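Local coordinates for uncharacterized protein YjgB (Bacillus subtilis, PDB 4YGT) that is of unknown function but is a putative secreted lipoprotein and the first structural representative of the DUF4309 family, which belongs to the PepSY clan, at residues 46-50 against 66-70; 116-121 against 133-137; 104-109 against 150-155. One frame throughout, in Å; residues are numbered along the deposited sequence.

Contact 1: 46-50 against 66-70; sequences KGDVH and FDLYH. With EDO (1,2-ethanediol), chain C.
A histidine-carboxylate hydrogen bond joins the helix beginning at Lys46 to the outermost strand 67-69 of the antiparallel sheet. Residues 46-50 are helical (His50 N to Lys46 O, 3.0 Å) and 67-69 extended. The axes run nearly parallel, 16° apart, approaching to 11.0 Å; the nearest CA atoms, of Lys46 and Asp67, are 8.5 Å apart. His50 (chi1 m) starts sideways, but its NE2 donates to OD2 of Asp67 (chi1 -90°) at 2.7 Å. Histidine suits this place because both ring nitrogens are used: ND1 pairs with Glu55, while Asp67 also bonds Tyr82 and Val60 N. The helix packs beside this strand and, through Val49, reaches over strands 77-82 and 88-95; Asp67 and Tyr69, two residues apart, both point to it. Tyr69 (chi1 m) brings its OH over a face of the His50 ring, 3.5 Å from CD2, and bonds Gly54 O. Buried Val49 (t) sets CG1 3.8 Å from Tyr69 CE2. The methylene CE of Lys46 (all t), not NZ, touches Asp67 OD2 at 3.6 Å, a van der Waals contact. A 1,2-ethanediol, probably from the crystallisation liquor, weakly hydrogen-bonds His70 O through O1 at 3.5 Å, with O1 3.4 Å from Tyr69 CB.

Contact 2: 116-121 against 133-137; sequences LGPVNR and YVYDT
Two successive residues, Asn120 and Arg121, face a single residue of the opposite strand, Val134, in a classic beta bulge. Asn120 takes near-helical angles (phi/psi -72/-46), and Arg121 returns to extended ones (-142/152). Val134 O therefore receives both amides, Arg121 N at 3.2 Å and, weakly, Asn120 N at 3.0 Å. Val134 N gives to Arg121 O at 2.8 Å, making Arg121 and Val134 an antiparallel hydrogen-bonded pair with CA atoms 5.0 Å apart and side chains on the same face. The Asn120 side chain (chi1 m) extends the pairing in place of backbone: its OD1 accepts from Asp136 N at 2.8 Å. A water bonds Asp136 O at 2.9 Å and, weakly, Asn120 OD1 at 3.4 Å. The long Arg121 reaches past Val134, with NH1 3.4 Å from Val134 CG1, and forms a salt bridge from NH1 to Asp136 OD1 at 2.9 Å.

Before the bulge, Gly117 leaves helix 109-116 with positive phi (72/-153), a conformation easiest for a residue without CB. Pro118 and Val119 then run extended. The Tyr135 ring (chi1 m) fills the curve of residues 116-119: Leu116 CD1 lies 3.7 Å from its centroid over one face, Val119 CA 4.1 Å over the opposite face, both CH-pi contacts, and Tyr135 OH lies 3.0 Å from Gly117 O. Val119 CG2 also meets Tyr133 CB at 3.8 Å. A helix end thus passes through a short loop and a classic bulge into strand 121-124, the outermost strand of an antiparallel sheet.

Contact 3: 104-109 against 150-155; sequences LGGVTP and QTADHV
A 3-10 turn followed by a helix N-cap lies against the loop 150-151 and the start of the sheet strand 152-159, and Leu104, Gln150 and Ala152 contribute the largest buried areas. Leu104 to Gly106 form the turn, closed by Val107 N to Leu104 O at 3.1 Å. The chain then extends through Val107 (phi/psi -94/101) and Thr108 (-109/159). Thr108 is the N-cap of the next helix, its OG1 bonding Val111 N, and Pro109 follows directly, where a residue lacking an amide hydrogen is well tolerated.

Leu104 (chi1 m, chi2 t) points toward the strand and makes the main apolar contacts: CD2 lies 3.6 Å from Val155 CG2 and 4.0 Å from Ala152 CB, while CD1 reaches His154 CA at 3.7 Å. These contacts span the corner at Asp153. Ala152, small enough for close approach, also points toward the loop, its CB 4.0 Å from Val107 CB. Val107 in turn packs on Leu19 and Val20 of helix 14-27. Ala152 N makes two weak hydrogen bonds, to Val107 O at 3.0 Å and to Leu104 O at 3.3 Å. The nearest CA pairs are Leu104 with Ala152 (5.2 Å) and Thr108 with Thr151 (5.0 Å).

Thr151 CA makes a CA-H...O contact with Val107 O at 3.5 Å. The flexible amide side chain of Gln150 (chi1 m, chi2 m) suits the surface, lying along the Pro109 ring with OE1 3.4 Å from Pro109 CG, while Gln150 O lies 3.4 Å from Pro109 CD and receives a CA-H...O contact from Thr108 CA at 3.2 Å.

In the fold
From the N terminus, contact 1 comes first: it closes a mostly irregular loop of 15 residues and ties helix 46-53 to the sheet edge at strand 67-69. The chain then builds strands 77-82 and 88-95 before contact 3 opens at 104-109. That contact closes only at 150-155, on the strand that pairs with 88-95. Nested inside its loop, contact 2 links the exit of helix 109-116 to strand 131-137, where the other outermost strand, 121-124, begins. Contacts 2 and 3 touch where Tyr133 OH meets Pro109 CB at 3.5 Å. Contact 1 lies across the chain's centre from both, with centres about 27 Å from contact 2 and 23 Å from contact 3.

Contact 1: 46-50 against 66-70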
# COMPACT_ATOMS: atom_id res chain seq x y z
N LYS A 46 14.17 -4.36 -7.82
CA LYS A 46 13.25 -4.38 -8.96
C LYS A 46 13.21 -5.82 -9.51
O LYS A 46 12.14 -6.35 -9.81
CB LYS A 46 13.74 -3.38 -10.04
CG LYS A 46 12.90 -3.29 -11.30
CD LYS A 46 13.34 -2.08 -12.14
CE LYS A 46 12.34 -1.62 -13.17
NZ LYS A 46 12.74 -0.32 -13.78
N GLY A 47 14.39 -6.45 -9.54
CA GLY A 47 14.60 -7.83 -9.96
C GLY A 47 13.83 -8.82 -9.12
O GLY A 47 13.26 -9.76 -9.67
N ASP A 48 13.79 -8.62 -7.78
CA ASP A 48 13.05 -9.49 -6.87
C ASP A 48 11.54 -9.34 -7.08
O ASP A 48 10.80 -10.31 -6.99
CB ASP A 48 13.39 -9.20 -5.38
CG ASP A 48 14.83 -9.45 -4.94
OD1 ASP A 48 15.47 -10.38 -5.49
OD2 ASP A 48 15.29 -8.76 -4.00
N VAL A 49 11.09 -8.10 -7.32
CA VAL A 49 9.68 -7.77 -7.56
C VAL A 49 9.21 -8.51 -8.83
O VAL A 49 8.17 -9.17 -8.83
CB VAL A 49 9.46 -6.22 -7.65
CG1 VAL A 49 8.05 -5.88 -8.12
CG2 VAL A 49 9.76 -5.55 -6.31
N HIS A 50 10.01 -8.41 -9.89
CA HIS A 50 9.74 -9.04 -11.17
C HIS A 50 9.79 -10.55 -11.04
O HIS A 50 8.97 -11.24 -11.65
CB HIS A 50 10.73 -8.54 -12.22
CG HIS A 50 10.38 -7.18 -12.73
ND1 HIS A 50 10.35 -6.91 -14.08
CD2 HIS A 50 10.01 -6.06 -12.06
CE1 HIS A 50 9.98 -5.64 -14.19
NE2 HIS A 50 9.77 -5.09 -13.00
N PHE A 66 6.21 3.81 -10.96
CA PHE A 66 5.81 2.56 -10.32
C PHE A 66 5.67 1.42 -11.28
O PHE A 66 5.01 1.57 -12.31
CB PHE A 66 4.47 2.69 -9.57
CG PHE A 66 4.57 3.44 -8.27
CD1 PHE A 66 4.57 4.83 -8.24
CD2 PHE A 66 4.69 2.75 -7.06
CE1 PHE A 66 4.73 5.52 -7.04
CE2 PHE A 66 4.83 3.43 -5.87
CZ PHE A 66 4.86 4.81 -5.86
N ASP A 67 6.23 0.26 -10.92
CA ASP A 67 5.96 -0.99 -11.63
C ASP A 67 4.57 -1.36 -11.17
O ASP A 67 4.38 -1.54 -9.97
CB ASP A 67 7.01 -2.07 -11.29
CG ASP A 67 8.20 -2.08 -12.20
OD1 ASP A 67 8.14 -1.45 -13.29
OD2 ASP A 67 9.19 -2.73 -11.85
N LEU A 68 3.57 -1.30 -12.07
CA LEU A 68 2.19 -1.51 -11.64
C LEU A 68 1.63 -2.90 -12.03
O LEU A 68 1.76 -3.36 -13.17
CB LEU A 68 1.29 -0.41 -12.19
CG LEU A 68 1.53 0.97 -11.63
CD1 LEU A 68 1.04 2.04 -12.59
CD2 LEU A 68 0.92 1.12 -10.23
N TYR A 69 1.05 -3.56 -11.02
CA TYR A 69 0.46 -4.88 -11.14
C TYR A 69 -1.00 -4.74 -10.83
O TYR A 69 -1.38 -4.31 -9.75
CB TYR A 69 1.17 -5.87 -10.20
CG TYR A 69 2.62 -6.07 -10.57
CD1 TYR A 69 3.00 -7.02 -11.51
CD2 TYR A 69 3.63 -5.29 -9.99
CE1 TYR A 69 4.33 -7.21 -11.86
CE2 TYR A 69 4.97 -5.48 -10.33
CZ TYR A 69 5.32 -6.43 -11.27
OH TYR A 69 6.63 -6.64 -11.60
N HIS A 70 -1.82 -4.99 -11.84
CA HIS A 70 -3.26 -4.85 -11.77
C HIS A 70 -3.86 -5.88 -10.83
O HIS A 70 -3.30 -6.96 -10.69
CB HIS A 70 -3.85 -5.02 -13.19
CG HIS A 70 -5.20 -4.40 -13.35
ND1 HIS A 70 -6.35 -5.09 -13.04
CD2 HIS A 70 -5.53 -3.16 -13.79
CE1 HIS A 70 -7.35 -4.26 -13.30
NE2 HIS A 70 -6.90 -3.08 -13.74
C1 EDO C . -0.54 -9.95 -8.92
O1 EDO C . -0.49 -8.82 -9.76
C2 EDO C . -1.73 -9.86 -7.96
O2 EDO C . -2.91 -9.59 -8.70

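Contact 2: 116-121 against 133-137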
# COMPACT_ATOMS: atom_id res chain seq x y z
N LEU A 116 -6.44 0.83 14.79
CA LEU A 116 -5.09 1.30 15.08
C LEU A 116 -5.03 2.48 16.06
O LEU A 116 -3.95 3.01 16.33
CB LEU A 116 -4.36 1.68 13.77
CG LEU A 116 -4.52 0.77 12.56
CD1 LEU A 116 -3.72 1.29 11.38
CD2 LEU A 116 -4.12 -0.70 12.88
N GLY A 117 -6.18 2.85 16.62
CA GLY A 117 -6.25 3.97 17.53
C GLY A 117 -6.08 5.28 16.77
O GLY A 117 -6.37 5.33 15.57
N PRO A 118 -5.58 6.35 17.43
CA PRO A 118 -5.44 7.63 16.73
C PRO A 118 -4.34 7.61 15.66
O PRO A 118 -3.40 6.83 15.72
CB PRO A 118 -5.14 8.64 17.85
CG PRO A 118 -4.57 7.83 18.95
CD PRO A 118 -5.21 6.47 18.86
N VAL A 119 -4.54 8.46 14.66
CA VAL A 119 -3.65 8.61 13.51
C VAL A 119 -2.48 9.53 13.91
O VAL A 119 -2.70 10.49 14.66
CB VAL A 119 -4.47 9.14 12.28
CG1 VAL A 119 -5.12 10.50 12.55
CG2 VAL A 119 -3.63 9.17 11.01
N ASN A 120 -1.25 9.25 13.43
CA ASN A 120 -0.11 10.11 13.76
C ASN A 120 -0.19 11.46 13.04
O ASN A 120 0.02 12.50 13.67
CB ASN A 120 1.21 9.42 13.43
CG ASN A 120 1.50 8.24 14.32
OD1 ASN A 120 1.22 7.08 13.98
ND2 ASN A 120 2.07 8.51 15.49
N ARG A 121 -0.51 11.44 11.73
CA ARG A 121 -0.57 12.61 10.84
C ARG A 121 -1.70 12.53 9.86
O ARG A 121 -2.00 11.44 9.36
CB ARG A 121 0.69 12.62 9.95
CG ARG A 121 1.88 13.38 10.43
CD ARG A 121 3.03 13.07 9.47
NE ARG A 121 4.26 12.73 10.18
CZ ARG A 121 4.60 11.51 10.56
NH1 ARG A 121 3.80 10.48 10.31
NH2 ARG A 121 5.74 11.30 11.21
N TYR A 133 -4.06 9.42 5.78
CA TYR A 133 -3.98 9.12 7.22
C TYR A 133 -2.67 8.33 7.47
O TYR A 133 -2.56 7.19 7.02
CB TYR A 133 -5.20 8.32 7.66
CG TYR A 133 -6.49 9.11 7.65
CD1 TYR A 133 -7.24 9.24 6.49
CD2 TYR A 133 -6.97 9.71 8.81
CE1 TYR A 133 -8.44 9.94 6.47
CE2 TYR A 133 -8.16 10.44 8.81
CZ TYR A 133 -8.89 10.55 7.63
OH TYR A 133 -10.08 11.24 7.61
N VAL A 134 -1.67 8.96 8.10
CA VAL A 134 -0.36 8.33 8.30
C VAL A 134 -0.23 7.72 9.69
O VAL A 134 -0.45 8.39 10.70
CB VAL A 134 0.82 9.31 8.03
CG1 VAL A 134 2.16 8.59 8.05
CG2 VAL A 134 0.64 10.05 6.72
N TYR A 135 0.20 6.44 9.74
CA TYR A 135 0.49 5.67 10.95
C TYR A 135 1.98 5.33 10.98
O TYR A 135 2.47 4.72 10.04
CB TYR A 135 -0.37 4.38 11.01
CG TYR A 135 -1.79 4.66 11.45
CD1 TYR A 135 -2.13 4.67 12.80
CD2 TYR A 135 -2.79 4.93 10.52
CE1 TYR A 135 -3.43 4.95 13.21
CE2 TYR A 135 -4.10 5.19 10.92
CZ TYR A 135 -4.41 5.20 12.27
OH TYR A 135 -5.71 5.47 12.68
N ASP A 136 2.72 5.76 12.03
CA ASP A 136 4.15 5.45 12.12
C ASP A 136 4.33 4.01 12.57
O ASP A 136 3.63 3.56 13.49
CB ASP A 136 4.88 6.42 13.06
CG ASP A 136 5.01 7.85 12.55
OD1 ASP A 136 4.99 8.06 11.30
OD2 ASP A 136 5.22 8.76 13.38
N THR A 137 5.21 3.26 11.87
CA THR A 137 5.47 1.83 12.11
C THR A 137 6.99 1.55 12.17
O THR A 137 7.59 1.00 11.24
CB THR A 137 4.76 0.97 11.03
OG1 THR A 137 5.31 1.30 9.75
CG2 THR A 137 3.25 1.17 11.01
O HOH W 1 1.28 3.94 15.18

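Contact 3: 104-109 against 150-155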
# COMPACT_ATOMS: atom_id res chain seq x y z
N LEU A 104 -9.97 -2.69 0.76
CA LEU A 104 -9.92 -1.22 0.82
C LEU A 104 -11.27 -0.52 0.72
O LEU A 104 -11.40 0.59 1.25
CB LEU A 104 -8.97 -0.62 -0.24
CG LEU A 104 -7.48 -0.97 -0.08
CD1 LEU A 104 -6.62 -0.05 -0.91
CD2 LEU A 104 -7.03 -0.86 1.37
N GLY A 105 -12.26 -1.17 0.11
CA GLY A 105 -13.62 -0.66 0.00
C GLY A 105 -14.28 -0.52 1.36
O GLY A 105 -15.16 0.33 1.55
N GLY A 106 -13.83 -1.35 2.31
CA GLY A 106 -14.29 -1.36 3.69
C GLY A 106 -13.36 -0.66 4.65
O GLY A 106 -13.62 -0.63 5.86
N VAL A 107 -12.26 -0.07 4.14
CA VAL A 107 -11.27 0.63 4.95
C VAL A 107 -11.63 2.11 4.97
O VAL A 107 -11.38 2.84 4.01
CB VAL A 107 -9.80 0.37 4.51
CG1 VAL A 107 -8.81 1.17 5.34
CG2 VAL A 107 -9.47 -1.12 4.59
N THR A 108 -12.24 2.51 6.09
CA THR A 108 -12.72 3.87 6.36
C THR A 108 -11.84 4.56 7.41
O THR A 108 -11.20 3.85 8.19
CB THR A 108 -14.19 3.81 6.82
OG1 THR A 108 -14.28 2.97 7.97
CG2 THR A 108 -15.15 3.31 5.75
N PRO A 109 -11.82 5.92 7.51
CA PRO A 109 -11.01 6.57 8.56
C PRO A 109 -11.43 6.20 9.99
O PRO A 109 -10.65 6.42 10.93
CB PRO A 109 -11.25 8.07 8.30
CG PRO A 109 -11.66 8.15 6.86
CD PRO A 109 -12.50 6.93 6.67
N GLN A 150 -15.57 8.07 1.91
CA GLN A 150 -14.68 7.71 3.00
C GLN A 150 -14.04 6.29 2.87
O GLN A 150 -13.85 5.62 3.88
CB GLN A 150 -15.40 7.88 4.35
CG GLN A 150 -15.74 9.35 4.68
CD GLN A 150 -14.60 10.32 4.40
OE1 GLN A 150 -13.53 10.29 5.03
NE2 GLN A 150 -14.79 11.18 3.41
N THR A 151 -13.64 5.88 1.65
CA THR A 151 -12.98 4.59 1.42
C THR A 151 -11.54 4.82 0.96
O THR A 151 -11.24 5.87 0.36
CB THR A 151 -13.75 3.70 0.42
OG1 THR A 151 -13.64 4.24 -0.90
CG2 THR A 151 -15.21 3.47 0.82
N ALA A 152 -10.64 3.85 1.27
CA ALA A 152 -9.22 3.90 0.87
C ALA A 152 -9.06 3.57 -0.61
O ALA A 152 -9.66 2.61 -1.11
CB ALA A 152 -8.41 2.92 1.72
N ASP A 153 -8.22 4.35 -1.30
CA ASP A 153 -7.89 4.16 -2.72
C ASP A 153 -6.69 3.27 -2.85
O ASP A 153 -6.72 2.33 -3.63
CB ASP A 153 -7.63 5.51 -3.39
CG ASP A 153 -8.90 6.32 -3.52
OD1 ASP A 153 -10.01 5.72 -3.54
OD2 ASP A 153 -8.80 7.56 -3.58
N HIS A 154 -5.66 3.55 -2.04
CA HIS A 154 -4.42 2.78 -1.93
C HIS A 154 -3.77 3.06 -0.57
O HIS A 154 -4.07 4.06 0.09
CB HIS A 154 -3.43 3.03 -3.08
CG HIS A 154 -3.13 4.48 -3.34
ND1 HIS A 154 -2.18 5.17 -2.60
CD2 HIS A 154 -3.65 5.31 -4.26
CE1 HIS A 154 -2.16 6.39 -3.10
NE2 HIS A 154 -3.02 6.52 -4.11
N VAL A 155 -2.92 2.13 -0.15
CA VAL A 155 -2.16 2.19 1.10
C VAL A 155 -0.69 2.14 0.71
O VAL A 155 -0.29 1.24 -0.01
CB VAL A 155 -2.55 1.05 2.06
CG1 VAL A 155 -1.82 1.19 3.39
CG2 VAL A 155 -4.06 1.01 2.28